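Local coordinates for protein transcriptional regulator (Vibrio virus VP882, PDB 7DWM) that probably binds DNA through a LuxR-family domain to regulate transcription, and holds the autoinducer 3,5-dimethylpyrazin-2-ol in a pocket of its PAS fold, at residues R45-M50 with F103-T108; L110-P113 with V117-T120; R53-E56 with D62-C65. All coordinates share one frame; numbering follows the deposited sequence.

Contact 1: R45-M50 with F103-T108. With A1U (3,5-dimethylpyrazin-2-ol), chain C.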
ATOM      1  N   ARG A  45      20.060  10.872  -1.251  1.00109.21           N
ATOM      2  CA  ARG A  45      21.033  11.614  -2.034  1.00109.36           C
ATOM      3  C   ARG A  45      21.616  10.768  -3.155  1.00107.79           C
ATOM      4  O   ARG A  45      22.054  11.322  -4.163  1.00118.28           O
ATOM      5  CB  ARG A  45      22.176  12.109  -1.145  1.00 97.69           C
ATOM      6  CG  ARG A  45      21.862  13.301  -0.255  1.00107.17           C
ATOM      7  CD  ARG A  45      23.130  13.775   0.450  1.00109.40           C
ATOM      8  NE  ARG A  45      24.153  12.730   0.479  1.00116.70           N
ATOM      9  CZ  ARG A  45      24.426  11.974   1.537  1.00114.88           C
ATOM     10  NH1 ARG A  45      23.756  12.143   2.669  1.00100.03           N
ATOM     11  NH2 ARG A  45      25.373  11.046   1.465  1.00104.61           N
ATOM     12  N   GLU A  46      21.556   9.445  -3.045  1.00 97.55           N
ATOM     13  CA  GLU A  46      22.017   8.581  -4.119  1.00 94.23           C
ATOM     14  C   GLU A  46      20.951   8.306  -5.167  1.00 99.24           C
ATOM     15  O   GLU A  46      21.295   7.941  -6.298  1.00101.90           O
ATOM     16  CB  GLU A  46      22.520   7.255  -3.542  1.00 87.70           C
ATOM     17  CG  GLU A  46      23.378   6.455  -4.498  1.00 85.00           C
ATOM     18  CD  GLU A  46      24.551   5.799  -3.808  1.00113.78           C
ATOM     19  OE1 GLU A  46      24.752   6.054  -2.600  1.00112.63           O
ATOM     20  OE2 GLU A  46      25.269   5.027  -4.474  1.00111.90           O
ATOM     21  N   LEU A  47      19.673   8.489  -4.836  1.00 99.90           N
ATOM     22  CA  LEU A  47      18.635   8.318  -5.847  1.00107.54           C
ATOM     23  C   LEU A  47      18.599   9.519  -6.784  1.00 91.97           C
ATOM     24  O   LEU A  47      18.356   9.377  -7.988  1.00 99.93           O
ATOM     25  CB  LEU A  47      17.283   8.099  -5.175  1.00 83.45           C
ATOM     26  CG  LEU A  47      16.083   7.946  -6.103  1.00 76.54           C
ATOM     27  CD1 LEU A  47      16.029   6.516  -6.599  1.00 63.88           C
ATOM     28  CD2 LEU A  47      14.781   8.322  -5.408  1.00 68.91           C
ATOM     29  N   VAL A  48      18.850  10.710  -6.246  1.00 95.95           N
ATOM     30  CA  VAL A  48      19.217  11.863  -7.054  1.00107.23           C
ATOM     31  C   VAL A  48      20.709  11.680  -7.321  1.00116.24           C
ATOM     32  O   VAL A  48      21.350  10.830  -6.693  1.00116.63           O
ATOM     33  CB  VAL A  48      18.875  13.174  -6.318  1.00112.42           C
ATOM     34  CG1 VAL A  48      19.328  14.415  -7.090  1.00109.18           C
ATOM     35  CG2 VAL A  48      17.377  13.247  -6.044  1.00100.35           C
ATOM     36  N   GLY A  49      21.273  12.448  -8.249  1.00113.04           N
ATOM     37  CA  GLY A  49      22.666  12.307  -8.644  1.00126.61           C
ATOM     38  C   GLY A  49      23.692  12.588  -7.559  1.00125.18           C
ATOM     39  O   GLY A  49      24.900  12.540  -7.813  1.00118.95           O
ATOM     40  N   MET A  50      23.225  12.874  -6.340  1.00126.53           N
ATOM     41  CA  MET A  50      24.083  13.328  -5.238  1.00106.05           C
ATOM     42  C   MET A  50      24.745  12.143  -4.533  1.00106.35           C
ATOM     43  O   MET A  50      24.640  11.940  -3.323  1.00113.68           O
ATOM     44  CB  MET A  50      23.259  14.172  -4.276  1.00 99.02           C
ATOM     45  CG  MET A  50      22.345  15.198  -4.952  1.00108.53           C
ATOM     46  SD  MET A  50      23.178  16.575  -5.803  1.00126.34           S
ATOM     47  CE  MET A  50      23.767  15.791  -7.294  1.00121.65           C
ATOM     48  N   PHE A 103       8.601   5.000  -7.501  1.00 78.25           N
ATOM     49  CA  PHE A 103       8.688   5.163  -6.063  1.00 66.65           C
ATOM     50  C   PHE A 103       7.358   5.628  -5.495  1.00 70.45           C
ATOM     51  O   PHE A 103       6.534   6.247  -6.173  1.00 64.80           O
ATOM     52  CB  PHE A 103       9.784   6.166  -5.694  1.00 72.63           C
ATOM     53  CG  PHE A 103      11.088   5.527  -5.333  1.00 73.56           C
ATOM     54  CD1 PHE A 103      11.584   5.617  -4.043  1.00 74.79           C
ATOM     55  CD2 PHE A 103      11.820   4.834  -6.282  1.00 76.14           C
ATOM     56  CE1 PHE A 103      12.788   5.026  -3.706  1.00 75.12           C
ATOM     57  CE2 PHE A 103      13.024   4.241  -5.952  1.00 85.95           C
ATOM     58  CZ  PHE A 103      13.509   4.339  -4.663  1.00 78.54           C
ATOM     59  N   THR A 104       7.167   5.312  -4.224  1.00 73.96           N
ATOM     60  CA  THR A 104       6.183   5.956  -3.373  1.00 75.95           C
ATOM     61  C   THR A 104       6.934   6.874  -2.419  1.00 83.57           C
ATOM     62  O   THR A 104       7.811   6.415  -1.681  1.00 99.59           O
ATOM     63  CB  THR A 104       5.377   4.897  -2.618  1.00 76.44           C
ATOM     64  OG1 THR A 104       4.463   4.257  -3.520  1.00 85.60           O
ATOM     65  CG2 THR A 104       4.646   5.482  -1.420  1.00 81.89           C
ATOM     66  N   PHE A 105       6.595   8.162  -2.441  1.00 62.00           N
ATOM     67  CA  PHE A 105       7.119   9.131  -1.479  1.00 80.37           C
ATOM     68  C   PHE A 105       5.993   9.556  -0.544  1.00 81.58           C
ATOM     69  O   PHE A 105       5.061  10.251  -0.959  1.00 79.17           O
ATOM     70  CB  PHE A 105       7.752  10.329  -2.184  1.00 80.62           C
ATOM     71  CG  PHE A 105       9.166  10.087  -2.619  1.00 72.05           C
ATOM     72  CD1 PHE A 105      10.224  10.341  -1.761  1.00 84.23           C
ATOM     73  CD2 PHE A 105       9.438   9.585  -3.882  1.00 74.21           C
ATOM     74  CE1 PHE A 105      11.529  10.108  -2.157  1.00 80.56           C
ATOM     75  CE2 PHE A 105      10.740   9.348  -4.283  1.00 77.16           C
ATOM     76  CZ  PHE A 105      11.787   9.610  -3.419  1.00 82.82           C
ATOM     77  N   THR A 106       6.088   9.121   0.712  1.00 77.68           N
ATOM     78  CA  THR A 106       5.122   9.456   1.753  1.00 93.70           C
ATOM     79  C   THR A 106       5.578  10.705   2.501  1.00 92.47           C
ATOM     80  O   THR A 106       6.649  10.708   3.120  1.00 86.72           O
ATOM     81  CB  THR A 106       4.950   8.284   2.721  1.00 93.11           C
ATOM     82  OG1 THR A 106       6.020   8.275   3.671  1.00 95.83           O
ATOM     83  CG2 THR A 106       4.943   6.978   1.960  1.00100.00           C
ATOM     84  N   LYS A 107       4.767  11.762   2.439  1.00 96.42           N
ATOM     85  CA  LYS A 107       5.113  13.036   3.058  1.00110.41           C
ATOM     86  C   LYS A 107       4.158  13.339   4.203  1.00118.43           C
ATOM     87  O   LYS A 107       2.935  13.335   4.020  1.00102.71           O
ATOM     88  CB  LYS A 107       5.108  14.152   2.015  1.00107.42           C
ATOM     89  CG  LYS A 107       5.894  13.754   0.775  1.00107.38           C
ATOM     90  CD  LYS A 107       5.643  14.642  -0.434  1.00 88.01           C
ATOM     91  CE  LYS A 107       6.316  15.993  -0.281  1.00 92.77           C
ATOM     92  NZ  LYS A 107       6.280  16.775  -1.547  1.00 84.76           N
ATOM     93  N   THR A 108       4.738  13.579   5.379  1.00119.89           N
ATOM     94  CA  THR A 108       4.077  13.769   6.659  1.00117.87           C
ATOM     95  C   THR A 108       4.480  15.105   7.277  1.00121.63           C
ATOM     96  O   THR A 108       5.600  15.571   7.069  1.00119.59           O
ATOM     97  CB  THR A 108       4.424  12.632   7.628  1.00 98.81           C
ATOM     98  OG1 THR A 108       3.732  12.838   8.864  1.00122.40           O
ATOM     99  CG2 THR A 108       5.933  12.567   7.860  1.00104.07           C
TER
HETATM  100  CAB A1U C 301      10.144  13.271  -5.041  1.00 90.98           C
HETATM  101  CAC A1U C 301      11.526  13.059  -4.813  1.00 90.18           C
HETATM  102  CAE A1U C 301      11.394  14.418  -2.908  1.00 78.76           C
HETATM  103  CAF A1U C 301      10.026  14.575  -3.215  1.00 91.86           C
HETATM  104  CAG A1U C 301      12.310  12.192  -5.760  1.00 73.64           C
HETATM  105  CAH A1U C 301      12.043  15.062  -1.720  1.00 87.10           C
HETATM  106  NAA A1U C 301       9.362  14.044  -4.241  1.00 87.64           N
HETATM  107  NAD A1U C 301      12.124  13.646  -3.736  1.00 81.19           N
HETATM  108  OAI A1U C 301       9.304  15.391  -2.323  1.00 82.36           O

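Contact 2: L110-P113 with V117-T120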
ATOM      1  N   LEU A 110       5.977  17.644   9.881  1.00109.99           N
ATOM      2  CA  LEU A 110       7.038  17.578  10.886  1.00121.35           C
ATOM      3  C   LEU A 110       6.643  18.332  12.150  1.00140.96           C
ATOM      4  O   LEU A 110       6.590  19.571  12.174  1.00137.04           O
ATOM      5  CB  LEU A 110       8.360  18.078  10.316  1.00109.12           C
ATOM      6  CG  LEU A 110       9.546  17.841  11.258  1.00113.74           C
ATOM      7  CD1 LEU A 110      10.806  17.403  10.523  1.00101.71           C
ATOM      8  CD2 LEU A 110       9.847  19.074  12.054  1.00118.11           C
ATOM      9  N   ILE A 111       6.288  17.579  13.179  1.00143.25           N
ATOM     10  CA  ILE A 111       6.075  18.127  14.515  1.00131.99           C
ATOM     11  C   ILE A 111       7.206  17.676  15.419  1.00135.61           C
ATOM     12  O   ILE A 111       7.819  16.623  15.224  1.00136.03           O
ATOM     13  CB  ILE A 111       4.680  17.707  15.025  1.00122.91           C
ATOM     14  CG1 ILE A 111       3.625  17.871  13.930  1.00111.29           C
ATOM     15  CG2 ILE A 111       4.283  18.472  16.277  1.00127.08           C
ATOM     16  CD1 ILE A 111       3.323  16.607  13.171  1.00109.86           C
ATOM     17  N   MET A 112       7.519  18.534  16.379  1.00134.87           N
ATOM     18  CA  MET A 112       8.647  18.370  17.280  1.00139.84           C
ATOM     19  C   MET A 112       8.234  18.780  18.683  1.00137.05           C
ATOM     20  O   MET A 112       7.112  19.264  18.867  1.00136.24           O
ATOM     21  CB  MET A 112       9.823  19.250  16.841  1.00133.01           C
ATOM     22  CG  MET A 112      10.150  19.328  15.371  1.00119.56           C
ATOM     23  SD  MET A 112      10.640  21.011  14.931  1.00124.28           S
ATOM     24  CE  MET A 112       9.132  21.904  15.320  1.00119.70           C
ATOM     25  N   PRO A 113       9.110  18.644  19.702  1.00127.39           N
ATOM     26  CA  PRO A 113       8.692  19.015  21.059  1.00127.63           C
ATOM     27  C   PRO A 113       8.360  20.500  21.161  1.00139.12           C
ATOM     28  O   PRO A 113       7.918  20.974  22.213  1.00141.50           O
ATOM     29  CB  PRO A 113       9.910  18.644  21.918  1.00137.75           C
ATOM     30  CG  PRO A 113      11.032  18.478  20.963  1.00130.30           C
ATOM     31  CD  PRO A 113      10.379  17.900  19.749  1.00124.31           C
ATOM     32  N   VAL A 117       4.559  23.355  13.231  1.00143.44           N
ATOM     33  CA  VAL A 117       4.754  22.784  11.899  1.00136.11           C
ATOM     34  C   VAL A 117       6.103  23.301  11.378  1.00132.69           C
ATOM     35  O   VAL A 117       6.206  24.429  10.897  1.00134.84           O
ATOM     36  CB  VAL A 117       3.589  23.131  10.965  1.00132.39           C
ATOM     37  CG1 VAL A 117       2.324  22.482  11.470  1.00132.23           C
ATOM     38  CG2 VAL A 117       3.346  24.642  10.870  1.00135.64           C
ATOM     39  N   ALA A 118       7.157  22.494  11.522  1.00123.18           N
ATOM     40  CA  ALA A 118       8.452  23.017  11.084  1.00111.16           C
ATOM     41  C   ALA A 118       8.716  22.769   9.612  1.00125.31           C
ATOM     42  O   ALA A 118       9.451  23.539   8.984  1.00130.74           O
ATOM     43  CB  ALA A 118       9.587  22.419  11.907  1.00 96.98           C
ATOM     44  N   GLY A 119       8.119  21.724   9.054  1.00137.31           N
ATOM     45  CA  GLY A 119       8.308  21.368   7.665  1.00123.15           C
ATOM     46  C   GLY A 119       7.645  20.042   7.370  1.00119.63           C
ATOM     47  O   GLY A 119       6.516  19.804   7.804  1.00114.39           O
ATOM     48  N   THR A 120       8.340  19.154   6.668  1.00113.17           N
ATOM     49  CA  THR A 120       7.796  17.851   6.321  1.00107.77           C
ATOM     50  C   THR A 120       8.890  16.798   6.381  1.00106.54           C
ATOM     51  O   THR A 120      10.076  17.100   6.215  1.00101.91           O
ATOM     52  CB  THR A 120       7.170  17.831   4.914  1.00102.65           C
ATOM     53  OG1 THR A 120       8.189  18.025   3.927  1.00103.28           O
ATOM     54  CG2 THR A 120       6.113  18.915   4.759  1.00 99.69           C
TER

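Contact 3: R53-E56 with D62-C65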
ATOM      1  N   ARG A  53      28.411  13.924  -3.386  1.00113.20           N
ATOM      2  CA  ARG A  53      28.299  15.370  -3.071  1.00107.34           C
ATOM      3  C   ARG A  53      27.185  15.445  -2.038  1.00106.88           C
ATOM      4  O   ARG A  53      26.092  14.999  -2.331  1.00124.14           O
ATOM      5  CB  ARG A  53      28.166  16.245  -4.321  1.00110.21           C
ATOM      6  CG  ARG A  53      26.780  16.308  -4.936  1.00119.99           C
ATOM      7  CD  ARG A  53      26.726  17.245  -6.131  1.00113.19           C
ATOM      8  NE  ARG A  53      27.735  16.900  -7.119  1.00126.67           N
ATOM      9  CZ  ARG A  53      27.503  16.685  -8.406  1.00123.56           C
ATOM     10  NH1 ARG A  53      26.280  16.789  -8.894  1.00116.38           N
ATOM     11  NH2 ARG A  53      28.502  16.371  -9.205  1.00120.11           N
ATOM     12  N   ASN A  54      27.461  16.049  -0.893  1.00117.81           N
ATOM     13  CA  ASN A  54      26.540  15.980   0.267  1.00126.04           C
ATOM     14  C   ASN A  54      25.523  17.110   0.271  1.00125.98           C
ATOM     15  O   ASN A  54      24.850  17.189   1.286  1.00133.96           O
ATOM     16  CB  ASN A  54      27.292  16.231   1.574  1.00123.53           C
ATOM     17  CG  ASN A  54      28.071  15.044   2.089  1.00128.34           C
ATOM     18  OD1 ASN A  54      28.829  14.425   1.353  1.00139.15           O
ATOM     19  ND2 ASN A  54      27.907  14.736   3.363  1.00129.50           N
ATOM     20  N   VAL A  55      25.314  17.811  -0.842  1.00109.70           N
ATOM     21  CA  VAL A  55      24.525  19.082  -0.856  1.00119.57           C
ATOM     22  C   VAL A  55      23.188  18.996  -0.103  1.00114.48           C
ATOM     23  O   VAL A  55      22.421  18.061  -0.309  1.00109.94           O
ATOM     24  CB  VAL A  55      24.330  19.587  -2.297  1.00115.06           C
ATOM     25  CG1 VAL A  55      24.945  20.959  -2.501  1.00122.95           C
ATOM     26  CG2 VAL A  55      24.885  18.611  -3.315  1.00104.52           C
ATOM     27  N   GLU A  56      22.984  19.996   0.762  1.00127.25           N
ATOM     28  CA  GLU A  56      21.826  20.198   1.673  1.00123.67           C
ATOM     29  C   GLU A  56      21.546  21.695   1.791  1.00119.84           C
ATOM     30  O   GLU A  56      22.480  22.480   1.612  1.00101.91           O
ATOM     31  CB  GLU A  56      22.114  19.775   3.113  1.00121.88           C
ATOM     32  CG  GLU A  56      23.493  19.202   3.377  1.00126.73           C
ATOM     33  CD  GLU A  56      24.683  19.976   2.850  1.00130.38           C
ATOM     34  OE1 GLU A  56      25.818  19.535   3.090  1.00138.11           O
ATOM     35  OE2 GLU A  56      24.454  20.948   2.114  1.00115.72           O
ATOM     36  N   ASP A  62      17.480  19.992  -7.570  1.00111.74           N
ATOM     37  CA  ASP A  62      18.785  19.546  -7.110  1.00109.23           C
ATOM     38  C   ASP A  62      19.752  19.481  -8.286  1.00113.77           C
ATOM     39  O   ASP A  62      19.466  19.966  -9.385  1.00124.60           O
ATOM     40  CB  ASP A  62      18.665  18.186  -6.428  1.00120.64           C
ATOM     41  CG  ASP A  62      18.239  18.290  -4.971  1.00114.83           C
ATOM     42  OD1 ASP A  62      19.129  18.189  -4.106  1.00115.11           O
ATOM     43  OD2 ASP A  62      17.030  18.466  -4.692  1.00107.29           O
ATOM     44  N   MET A  63      20.910  18.873  -8.035  1.00127.51           N
ATOM     45  CA  MET A  63      21.962  18.667  -9.019  1.00148.02           C
ATOM     46  C   MET A  63      21.745  17.278  -9.626  1.00138.66           C
ATOM     47  O   MET A  63      21.255  16.373  -8.942  1.00124.42           O
ATOM     48  CB  MET A  63      23.349  18.725  -8.367  1.00151.47           C
ATOM     49  CG  MET A  63      23.701  19.883  -7.429  1.00156.66           C
ATOM     50  SD  MET A  63      24.789  21.180  -8.032  1.00156.33           S
ATOM     51  CE  MET A  63      26.266  20.604  -7.180  1.00131.32           C
ATOM     52  N   ASP A  64      22.029  17.142 -10.919  1.00134.97           N
ATOM     53  CA  ASP A  64      22.319  15.837 -11.528  1.00131.37           C
ATOM     54  C   ASP A  64      21.155  14.828 -11.503  1.00131.27           C
ATOM     55  O   ASP A  64      21.376  13.614 -11.403  1.00126.16           O
ATOM     56  CB  ASP A  64      23.537  15.228 -10.830  1.00133.05           C
ATOM     57  CG  ASP A  64      24.856  15.918 -11.216  1.00136.59           C
ATOM     58  OD1 ASP A  64      24.849  17.135 -11.443  1.00129.99           O
ATOM     59  OD2 ASP A  64      25.906  15.239 -11.272  1.00132.35           O
ATOM     60  N   CYS A  65      19.924  15.307 -11.723  1.00117.84           N
ATOM     61  CA  CYS A  65      18.852  14.330 -11.913  1.00102.17           C
ATOM     62  C   CYS A  65      17.594  15.018 -12.398  1.00 98.33           C
ATOM     63  O   CYS A  65      17.352  16.186 -12.090  1.00 95.48           O
ATOM     64  CB  CYS A  65      18.541  13.531 -10.636  1.00112.51           C
ATOM     65  SG  CYS A  65      17.381  12.186 -10.956  1.00 97.94           S
TER

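Contact 1: R45-M50 with F103-T108
Leu47, the last residue of helix 42-47, reaches across to Phe103 and Phe105 on strand 99-110, joining a short helix of the PAS fold to its antiparallel sheet beside the bound 3,5-dimethylpyrazin-2-ol. From the main chain its CB points toward the strand, and with CG anti to the backbone N (chi1 178°) the isobutyl group extends outward until its two methyls divide between the two rings. CD1 meets the outer CE2-CZ side of the Phe103 ring, 3.8 Å from CE2. CD2 does two jobs. It stands over the face of Phe103, 4.2 Å from the ring centroid and only 11° off the normal, a clear CH-pi contact; it also lies in the plane of Phe105, at the ring edge, where it is 3.8 Å from CZ of Phe105. One methyl therefore meets a face of one phenylalanine and the rim of the next. Tyr96 adds an edge-to-face partner to Phe103.

Phe105 uses a face for the ligand. CAC of the pyrazinol lies 3.7 Å above its plane, displaced toward the rim, and the nearby methyl CAG approaches CZ of Phe105 to 3.5 Å. Leu47 thus packs as a second-shell residue against the edge of a ring that forms one wall of the pocket. Two residues along the same strand, Lys107 bends at chi3 (74°) and brings NZ to the ligand oxygen OAI; Asp78 and Gln77 also hold that amine. The bond from Lys107 NZ to OAI of the ligand is weak, at 3.4 Å.

Contact 2: L110-P113 with V117-T120
Val117 and Leu110 meet at the closing end of a beta hairpin, the link between strands 99-110 and 119-126, neighbours in the antiparallel sheet of the PAS fold. Val117 takes part through its backbone, its CA lying 3.7 Å from Leu110 O while its side chain turns away from the other arm.

Ala118 comes next and makes both a polar and an apolar contact. Its N gives a hydrogen bond to Leu110 O at 3.0 Å, with an N-H...O angle of 163°. Its CB points toward the opposite arm and is met by two apolar groups: CD2 of Leu110 at 3.4 Å and the thioether end of Met112, whose CE is 3.5 Å from the same CB. Met112 reaches it because its chain folds back at chi2 and chi3. Met112 also packs on Asp10 and Tyr13 of helix 7-21, which ties that helix to the hairpin end.

At Gly119 the carbonyl O accepts a hydrogen bond from Leu110 N, also 3.0 Å long. Leu110 therefore pairs with Ala118 through its O and with Gly119 through its N, two residues facing one, which is consistent with a beta bulge.

Thr120 turns its side chain away, leaving its backbone beside Leu110, and continues into the sheet by pairing with Lys31. Its OG1 bonds Asp78 OD1, and across the hairpin Leu110 CB lies 3.8 Å from Thr120 N.

Contact 3: R53-E56 with D62-C65
Arg53 lays its aliphatic stem across the end of Met63, with CD of Arg53 3.5 Å from CE of Met63, and carries its guanidinium on toward Asp64. The two arms belong to the surface loop of the PAS fold that links helix 42-47 to helix 71-80, and neither is regular helix or strand here. CG of Arg53 takes the position between the backbone N and the carbonyl carbon (chi1 80°), and a bend at chi3 (54°) lets the head group continue past the methionine.

Asp64 arrives at the edge of the guanidinium, near its plane, with its carboxylate turned 88° against it. Both its oxygens, OD1 and OD2, lie 2.9 Å from NH1 of Arg53, OD2 being the salt-bridge partner; NH1 is crowded in the model, so these values are approximate. The two flat groups do not face each other as a coplanar, two-pronged pair; NH2 is farther from OD2, at 3.5 Å.

Away from the charged pair the link is looser and apolar. CG2 of Val55 comes to 4.5 Å from CG of Met63, and Met50 packs on Val55, Met63 and Asp64 alike, so one more sulfur-bearing side chain touches both arms.

With no backbone hydrogen bond across the segments, the loop is held together here by side chains: a salt bridge at the surface, probably weakened by solvent, and methionine and aliphatic packing that depends little on exact geometry.

How the contacts relate
All three contacts belong to the PAS fold, and contact 1 lies nearest the ligand, with Phe105 and Lys107 lining its pocket. Contact 3 is nested within the chain loop that contact 1 closes; their centres are about 12 Å apart, and Met50 of 45-50 bridges them, its SD 3.6 Å from Val55 CG2. Contact 2 follows in sequence, about 19 Å from contact 1 between centres, on the hairpin formed by the same strand 99-110. Asp78 links these two: one oxygen pairs with Lys107, the other with Thr120, whose side chain is about 7 Å from the ligand. Contacts 2 and 3 do not touch, their nearest atoms being about 12 Å apart.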